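Local coordinates for T9SS C-terminal target domain-containing protein (Bacteroides cellulosilyticus, PDB 5JVK), which belongs to glycoside hydrolase family 39 and probably hydrolyses O-glycosidic bonds within carbohydrate chains, at residues I251-P265 and D280-A292. Sequence-based numbering, arbitrary orientation.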
ATOM      1  N   ILE A 251       9.850  20.441   4.161  1.00 39.31           N
ATOM      2  CA  ILE A 251       9.308  19.391   3.284  1.00 37.76           C
ATOM      3  C   ILE A 251      10.411  18.555   2.630  1.00 36.11           C
ATOM      4  O   ILE A 251      11.580  18.952   2.599  1.00 35.35           O
ATOM      5  CB  ILE A 251       8.372  19.932   2.166  1.00 37.55           C
ATOM      6  CG1 ILE A 251       9.142  20.715   1.087  1.00 37.70           C
ATOM      7  CG2 ILE A 251       7.253  20.783   2.753  1.00 37.69           C
ATOM      8  CD1 ILE A 251       8.393  20.814  -0.222  1.00 37.90           C
ATOM      9  N   THR A 252      10.007  17.398   2.112  1.00 34.24           N
ATOM     10  CA  THR A 252      10.829  16.594   1.219  1.00 32.82           C
ATOM     11  C   THR A 252      10.235  16.736  -0.183  1.00 31.93           C
ATOM     12  O   THR A 252       9.150  16.214  -0.460  1.00 31.43           O
ATOM     13  CB  THR A 252      10.843  15.120   1.657  1.00 32.61           C
ATOM     14  OG1 THR A 252      11.207  15.044   3.039  1.00 32.51           O
ATOM     15  CG2 THR A 252      11.840  14.310   0.840  1.00 33.03           C
ATOM     16  N   LEU A 253      10.925  17.488  -1.041  1.00 30.93           N
ATOM     17  CA  LEU A 253      10.537  17.634  -2.443  1.00 30.26           C
ATOM     18  C   LEU A 253      11.023  16.413  -3.218  1.00 29.63           C
ATOM     19  O   LEU A 253      12.229  16.153  -3.276  1.00 29.89           O
ATOM     20  CB  LEU A 253      11.116  18.924  -3.036  1.00 30.07           C
ATOM     21  CG  LEU A 253      10.595  19.432  -4.394  1.00 30.14           C
ATOM     22  CD1 LEU A 253      11.117  18.613  -5.573  1.00 30.03           C
ATOM     23  CD2 LEU A 253       9.070  19.502  -4.420  1.00 29.84           C
ATOM     24  N   ILE A 254      10.079  15.683  -3.815  1.00 28.97           N
ATOM     25  CA  ILE A 254      10.347  14.395  -4.458  1.00 28.41           C
ATOM     26  C   ILE A 254      10.189  14.506  -5.980  1.00 28.24           C
ATOM     27  O   ILE A 254       9.107  14.823  -6.473  1.00 27.94           O
ATOM     28  CB  ILE A 254       9.414  13.293  -3.901  1.00 28.08           C
ATOM     29  CG1 ILE A 254       9.613  13.148  -2.383  1.00 27.78           C
ATOM     30  CG2 ILE A 254       9.665  11.959  -4.605  1.00 27.89           C
ATOM     31  CD1 ILE A 254       8.499  12.402  -1.678  1.00 27.81           C
ATOM     32  N   SER A 255      11.271  14.232  -6.710  1.00 28.48           N
ATOM     33  CA  SER A 255      11.279  14.286  -8.178  1.00 28.74           C
ATOM     34  C   SER A 255      11.066  12.908  -8.807  1.00 28.93           C
ATOM     35  O   SER A 255      10.904  11.914  -8.099  1.00 29.54           O
ATOM     36  CB  SER A 255      12.610  14.845  -8.655  1.00 28.74           C
ATOM     37  OG  SER A 255      13.657  13.938  -8.352  1.00 28.78           O
ATOM     38  N   GLY A 256      11.069  12.855 -10.140  1.00 28.73           N
ATOM     39  CA  GLY A 256      10.952  11.604 -10.883  1.00 28.52           C
ATOM     40  C   GLY A 256       9.516  11.259 -11.202  1.00 28.40           C
ATOM     41  O   GLY A 256       9.145  11.148 -12.373  1.00 28.65           O
ATOM     42  N   GLY A 257       8.711  11.076 -10.157  1.00 27.91           N
ATOM     43  CA  GLY A 257       7.310  10.712 -10.310  1.00 27.69           C
ATOM     44  C   GLY A 257       7.107   9.304 -10.826  1.00 27.47           C
ATOM     45  O   GLY A 257       6.064   9.007 -11.413  1.00 27.58           O
ATOM     46  N   GLY A 258       8.096   8.438 -10.606  1.00 26.99           N
ATOM     47  CA  GLY A 258       8.101   7.105 -11.190  1.00 26.73           C
ATOM     48  C   GLY A 258       8.231   7.082 -12.700  1.00 26.79           C
ATOM     49  O   GLY A 258       7.639   6.225 -13.348  1.00 26.90           O
ATOM     50  N   SER A 259       8.993   8.024 -13.257  1.00 26.83           N
ATOM     51  CA  SER A 259       9.268   8.066 -14.697  1.00 27.00           C
ATOM     52  C   SER A 259      10.550   7.283 -14.995  1.00 26.88           C
ATOM     53  O   SER A 259      11.220   6.810 -14.071  1.00 26.75           O
ATOM     54  CB  SER A 259       9.373   9.515 -15.194  1.00 27.01           C
ATOM     55  OG  SER A 259      10.365  10.238 -14.489  1.00 27.11           O
ATOM     56  N   GLY A 260      10.886   7.155 -16.278  1.00 26.49           N
ATOM     57  CA  GLY A 260      11.976   6.289 -16.728  1.00 26.24           C
ATOM     58  C   GLY A 260      11.497   4.879 -17.032  1.00 26.12           C
ATOM     59  O   GLY A 260      10.408   4.475 -16.608  1.00 26.04           O
ATOM     60  N   ALA A 261      12.320   4.138 -17.774  1.00 25.90           N
ATOM     61  CA  ALA A 261      12.028   2.750 -18.166  1.00 25.58           C
ATOM     62  C   ALA A 261      11.619   1.881 -16.969  1.00 25.19           C
ATOM     63  O   ALA A 261      12.304   1.871 -15.947  1.00 24.72           O
ATOM     64  CB  ALA A 261      13.238   2.143 -18.865  1.00 25.40           C
ATOM     65  N   GLY A 262      10.492   1.180 -17.101  1.00 25.15           N
ATOM     66  CA  GLY A 262       9.941   0.340 -16.028  1.00 24.91           C
ATOM     67  C   GLY A 262       9.543   1.063 -14.745  1.00 24.79           C
ATOM     68  O   GLY A 262       9.368   0.431 -13.701  1.00 24.42           O
ATOM     69  N   GLY A 263       9.374   2.381 -14.820  1.00 24.72           N
ATOM     70  CA  GLY A 263       9.144   3.203 -13.638  1.00 24.90           C
ATOM     71  C   GLY A 263      10.383   3.531 -12.817  1.00 24.98           C
ATOM     72  O   GLY A 263      10.257   3.911 -11.652  1.00 24.74           O
ATOM     73  N   GLY A 264      11.569   3.383 -13.409  1.00 24.99           N
ATOM     74  CA  GLY A 264      12.822   3.828 -12.799  1.00 25.37           C
ATOM     75  C   GLY A 264      13.623   2.949 -11.839  1.00 25.82           C
ATOM     76  O   GLY A 264      14.526   3.467 -11.183  1.00 25.93           O
ATOM     77  N   PRO A 265      13.345   1.624 -11.760  1.00 26.23           N
ATOM     78  CA  PRO A 265      14.115   0.808 -10.805  1.00 26.59           C
ATOM     79  C   PRO A 265      15.595   0.611 -11.174  1.00 27.05           C
ATOM     80  O   PRO A 265      16.414   0.363 -10.286  1.00 27.16           O
ATOM     81  CB  PRO A 265      13.380  -0.534 -10.820  1.00 26.47           C
ATOM     82  CG  PRO A 265      12.804  -0.617 -12.182  1.00 26.63           C
ATOM     83  CD  PRO A 265      12.424   0.788 -12.553  1.00 26.41           C
ATOM     84  N   ASP A 280      21.420  18.467  -6.351  1.00 37.24           N
ATOM     85  CA  ASP A 280      20.990  19.423  -5.311  1.00 37.67           C
ATOM     86  C   ASP A 280      19.544  19.898  -5.421  1.00 37.57           C
ATOM     87  O   ASP A 280      18.993  20.406  -4.442  1.00 37.38           O
ATOM     88  CB  ASP A 280      21.897  20.662  -5.292  1.00 37.83           C
ATOM     89  CG  ASP A 280      23.293  20.361  -4.803  1.00 38.38           C
ATOM     90  OD1 ASP A 280      23.436  19.697  -3.753  1.00 38.91           O
ATOM     91  OD2 ASP A 280      24.255  20.802  -5.461  1.00 38.85           O
ATOM     92  N   PHE A 281      18.928  19.737  -6.592  1.00 37.59           N
ATOM     93  CA  PHE A 281      17.578  20.264  -6.836  1.00 37.72           C
ATOM     94  C   PHE A 281      16.438  19.321  -6.419  1.00 36.69           C
ATOM     95  O   PHE A 281      15.282  19.534  -6.804  1.00 36.48           O
ATOM     96  CB  PHE A 281      17.459  20.705  -8.302  1.00 38.17           C
ATOM     97  CG  PHE A 281      18.457  21.765  -8.679  1.00 39.10           C
ATOM     98  CD1 PHE A 281      18.214  23.106  -8.378  1.00 39.84           C
ATOM     99  CD2 PHE A 281      19.660  21.427  -9.288  1.00 39.43           C
ATOM    100  CE1 PHE A 281      19.141  24.089  -8.703  1.00 39.91           C
ATOM    101  CE2 PHE A 281      20.593  22.405  -9.614  1.00 39.78           C
ATOM    102  CZ  PHE A 281      20.333  23.738  -9.323  1.00 39.82           C
ATOM    103  N   GLN A 282      16.764  18.281  -5.642  1.00 35.67           N
ATOM    104  CA  GLN A 282      15.769  17.448  -4.960  1.00 34.79           C
ATOM    105  C   GLN A 282      16.213  17.095  -3.544  1.00 33.85           C
ATOM    106  O   GLN A 282      17.400  17.169  -3.207  1.00 33.28           O
ATOM    107  CB  GLN A 282      15.531  16.127  -5.700  1.00 35.09           C
ATOM    108  CG  GLN A 282      15.547  16.194  -7.215  1.00 35.26           C
ATOM    109  CD  GLN A 282      16.772  15.566  -7.843  1.00 35.14           C
ATOM    110  OE1 GLN A 282      17.903  15.785  -7.406  1.00 35.09           O
ATOM    111  NE2 GLN A 282      16.550  14.779  -8.885  1.00 35.97           N
ATOM    112  N   ASP A 283      15.234  16.713  -2.729  1.00 32.77           N
ATOM    113  CA  ASP A 283      15.472  16.023  -1.461  1.00 32.31           C
ATOM    114  C   ASP A 283      15.382  14.501  -1.646  1.00 30.97           C
ATOM    115  O   ASP A 283      15.974  13.740  -0.879  1.00 30.38           O
ATOM    116  CB  ASP A 283      14.464  16.492  -0.412  1.00 32.60           C
ATOM    117  CG  ASP A 283      14.471  18.000  -0.227  1.00 32.73           C
ATOM    118  OD1 ASP A 283      15.565  18.595  -0.174  1.00 32.98           O
ATOM    119  OD2 ASP A 283      13.376  18.593  -0.142  1.00 32.91           O
ATOM    120  N   GLY A 284      14.630  14.064  -2.653  1.00 29.83           N
ATOM    121  CA  GLY A 284      14.556  12.654  -3.014  1.00 28.99           C
ATOM    122  C   GLY A 284      13.902  12.459  -4.367  1.00 28.31           C
ATOM    123  O   GLY A 284      13.474  13.431  -4.997  1.00 28.47           O
ATOM    124  N   TYR A 285      13.847  11.209  -4.823  1.00 27.20           N
ATOM    125  CA  TYR A 285      13.135  10.855  -6.053  1.00 26.31           C
ATOM    126  C   TYR A 285      12.256   9.638  -5.826  1.00 25.31           C
ATOM    127  O   TYR A 285      12.398   8.943  -4.821  1.00 24.94           O
ATOM    128  CB  TYR A 285      14.107  10.617  -7.221  1.00 26.61           C
ATOM    129  CG  TYR A 285      14.972   9.372  -7.115  1.00 26.53           C
ATOM    130  CD1 TYR A 285      14.609   8.181  -7.756  1.00 26.28           C
ATOM    131  CD2 TYR A 285      16.164   9.391  -6.394  1.00 26.49           C
ATOM    132  CE1 TYR A 285      15.404   7.044  -7.665  1.00 26.28           C
ATOM    133  CE2 TYR A 285      16.963   8.261  -6.301  1.00 26.76           C
ATOM    134  CZ  TYR A 285      16.580   7.091  -6.934  1.00 26.55           C
ATOM    135  OH  TYR A 285      17.384   5.979  -6.830  1.00 27.15           O
ATOM    136  N   SER A 286      11.345   9.392  -6.765  1.00 24.45           N
ATOM    137  CA  SER A 286      10.409   8.277  -6.667  1.00 23.87           C
ATOM    138  C   SER A 286      10.498   7.315  -7.849  1.00 23.42           C
ATOM    139  O   SER A 286      10.852   7.714  -8.962  1.00 23.39           O
ATOM    140  CB  SER A 286       8.975   8.791  -6.527  1.00 23.88           C
ATOM    141  OG  SER A 286       8.589   9.552  -7.656  1.00 24.03           O
ATOM    142  N   ILE A 287      10.162   6.052  -7.580  1.00 22.58           N
ATOM    143  CA  ILE A 287      10.081   5.001  -8.599  1.00 21.94           C
ATOM    144  C   ILE A 287       8.736   4.275  -8.522  1.00 21.72           C
ATOM    145  O   ILE A 287       8.118   4.209  -7.457  1.00 21.71           O
ATOM    146  CB  ILE A 287      11.230   3.975  -8.474  1.00 21.74           C
ATOM    147  CG1 ILE A 287      11.301   3.372  -7.064  1.00 21.57           C
ATOM    148  CG2 ILE A 287      12.557   4.628  -8.833  1.00 21.77           C
ATOM    149  CD1 ILE A 287      12.005   2.037  -7.024  1.00 21.57           C
ATOM    150  N   HIS A 288       8.301   3.729  -9.656  1.00 21.43           N
ATOM    151  CA  HIS A 288       7.088   2.916  -9.754  1.00 21.22           C
ATOM    152  C   HIS A 288       7.474   1.517 -10.254  1.00 21.03           C
ATOM    153  O   HIS A 288       7.131   1.147 -11.379  1.00 21.29           O
ATOM    154  CB  HIS A 288       6.089   3.567 -10.725  1.00 21.04           C
ATOM    155  CG  HIS A 288       5.407   4.789 -10.188  1.00 21.03           C
ATOM    156  ND1 HIS A 288       4.351   5.384 -10.840  1.00 21.04           N
ATOM    157  CD2 HIS A 288       5.608   5.516  -9.063  1.00 21.04           C
ATOM    158  CE1 HIS A 288       3.944   6.435 -10.152  1.00 20.99           C
ATOM    159  NE2 HIS A 288       4.687   6.535  -9.067  1.00 21.06           N
ATOM    160  N   PRO A 289       8.192   0.730  -9.429  1.00 20.90           N
ATOM    161  CA  PRO A 289       8.782  -0.519  -9.919  1.00 20.77           C
ATOM    162  C   PRO A 289       7.774  -1.674  -9.995  1.00 20.50           C
ATOM    163  O   PRO A 289       7.848  -2.623  -9.215  1.00 20.76           O
ATOM    164  CB  PRO A 289       9.873  -0.792  -8.880  1.00 20.86           C
ATOM    165  CG  PRO A 289       9.250  -0.322  -7.610  1.00 20.88           C
ATOM    166  CD  PRO A 289       8.471   0.915  -7.991  1.00 20.94           C
ATOM    167  N   TYR A 290       6.844  -1.589 -10.941  1.00 20.27           N
ATOM    168  CA  TYR A 290       5.834  -2.630 -11.125  1.00 20.18           C
ATOM    169  C   TYR A 290       6.483  -3.902 -11.667  1.00 20.12           C
ATOM    170  O   TYR A 290       7.171  -3.862 -12.685  1.00 20.02           O
ATOM    171  CB  TYR A 290       4.725  -2.168 -12.080  1.00 20.20           C
ATOM    172  CG  TYR A 290       3.711  -1.231 -11.459  1.00 20.27           C
ATOM    173  CD1 TYR A 290       2.599  -1.732 -10.789  1.00 20.17           C
ATOM    174  CD2 TYR A 290       3.847   0.158 -11.558  1.00 20.07           C
ATOM    175  CE1 TYR A 290       1.655  -0.886 -10.226  1.00 20.10           C
ATOM    176  CE2 TYR A 290       2.905   1.012 -10.998  1.00 19.95           C
ATOM    177  CZ  TYR A 290       1.811   0.482 -10.332  1.00 20.02           C
ATOM    178  OH  TYR A 290       0.864   1.303  -9.764  1.00 19.98           O
ATOM    179  N   MET A 291       6.256  -5.020 -10.976  1.00 19.99           N
ATOM    180  CA  MET A 291       6.755  -6.332 -11.387  1.00 19.72           C
ATOM    181  C   MET A 291       5.630  -7.300 -11.758  1.00 19.57           C
ATOM    182  O   MET A 291       5.890  -8.476 -12.020  1.00 19.49           O
ATOM    183  CB  MET A 291       7.587  -6.928 -10.259  1.00 19.92           C
ATOM    184  CG  MET A 291       8.796  -6.089  -9.885  1.00 20.21           C
ATOM    185  SD  MET A 291       9.322  -6.387  -8.194  1.00 20.59           S
ATOM    186  CE  MET A 291      10.382  -4.964  -7.946  1.00 20.80           C
ATOM    187  N   ALA A 292       4.391  -6.808 -11.814  1.00 19.45           N
ATOM    188  CA  ALA A 292       3.226  -7.660 -12.060  1.00 19.49           C
ATOM    189  C   ALA A 292       3.210  -8.200 -13.501  1.00 19.46           C
ATOM    190  O   ALA A 292       3.543  -7.457 -14.427  1.00 19.37           O
ATOM    191  CB  ALA A 292       1.943  -6.893 -11.778  1.00 19.41           C
TER
HETATM  192  O   HOH W   1      12.372   7.178 -11.391  1.00 22.76           O
HETATM  193  O   HOH W   2       9.346  -2.297 -13.144  1.00 15.83           O
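H288 lays one face of its imidazole over the glycine turn that follows strand 252-255. G258 CA sits 3.8 Å from the ring centroid, a CH-pi contact. G257 O lies over the same face; both sit toward the rim. A CB on G258 would run into H288 CG. The ring's two nitrogens are held from outside, ND1 by E223 and NE2 by T339, which fixes its rotation. With an alanine in place of H288, E223 and T339 would probably lose their shared partner, and a gap would open over G258 CA. The H288 backbone N donates to G263 O (2.8 Å).

At the other end, D283 has CG beside its backbone N (chi1 -55°). This brings OD2 to L253 N at 2.8 Å, a nearly straight bond (171°) on the anti side of the carboxylate. K245 forms a salt bridge to OD2, and Y241 bonds OD1.

Between these ends the strands pair in parallel. L253 O accepts from both D283 N and G284 N, S255 N bonds G284 O, and S286 N bonds S255 O. I254 CG2 rests on S286 CB at 3.8 Å. G258 N donates to S286 O and weakly to S286 OG, which is also bonded to E219.

These are neighbouring strands of the eight-stranded beta/alpha barrel, joined by a crossover through helix 270-275. The glycine turn and H288 follow their C-terminal ends, where active sites of such barrels lie. Strands 217-220 and 335-341 flank the pair, and helices 229-247 and 312-325 pack against it.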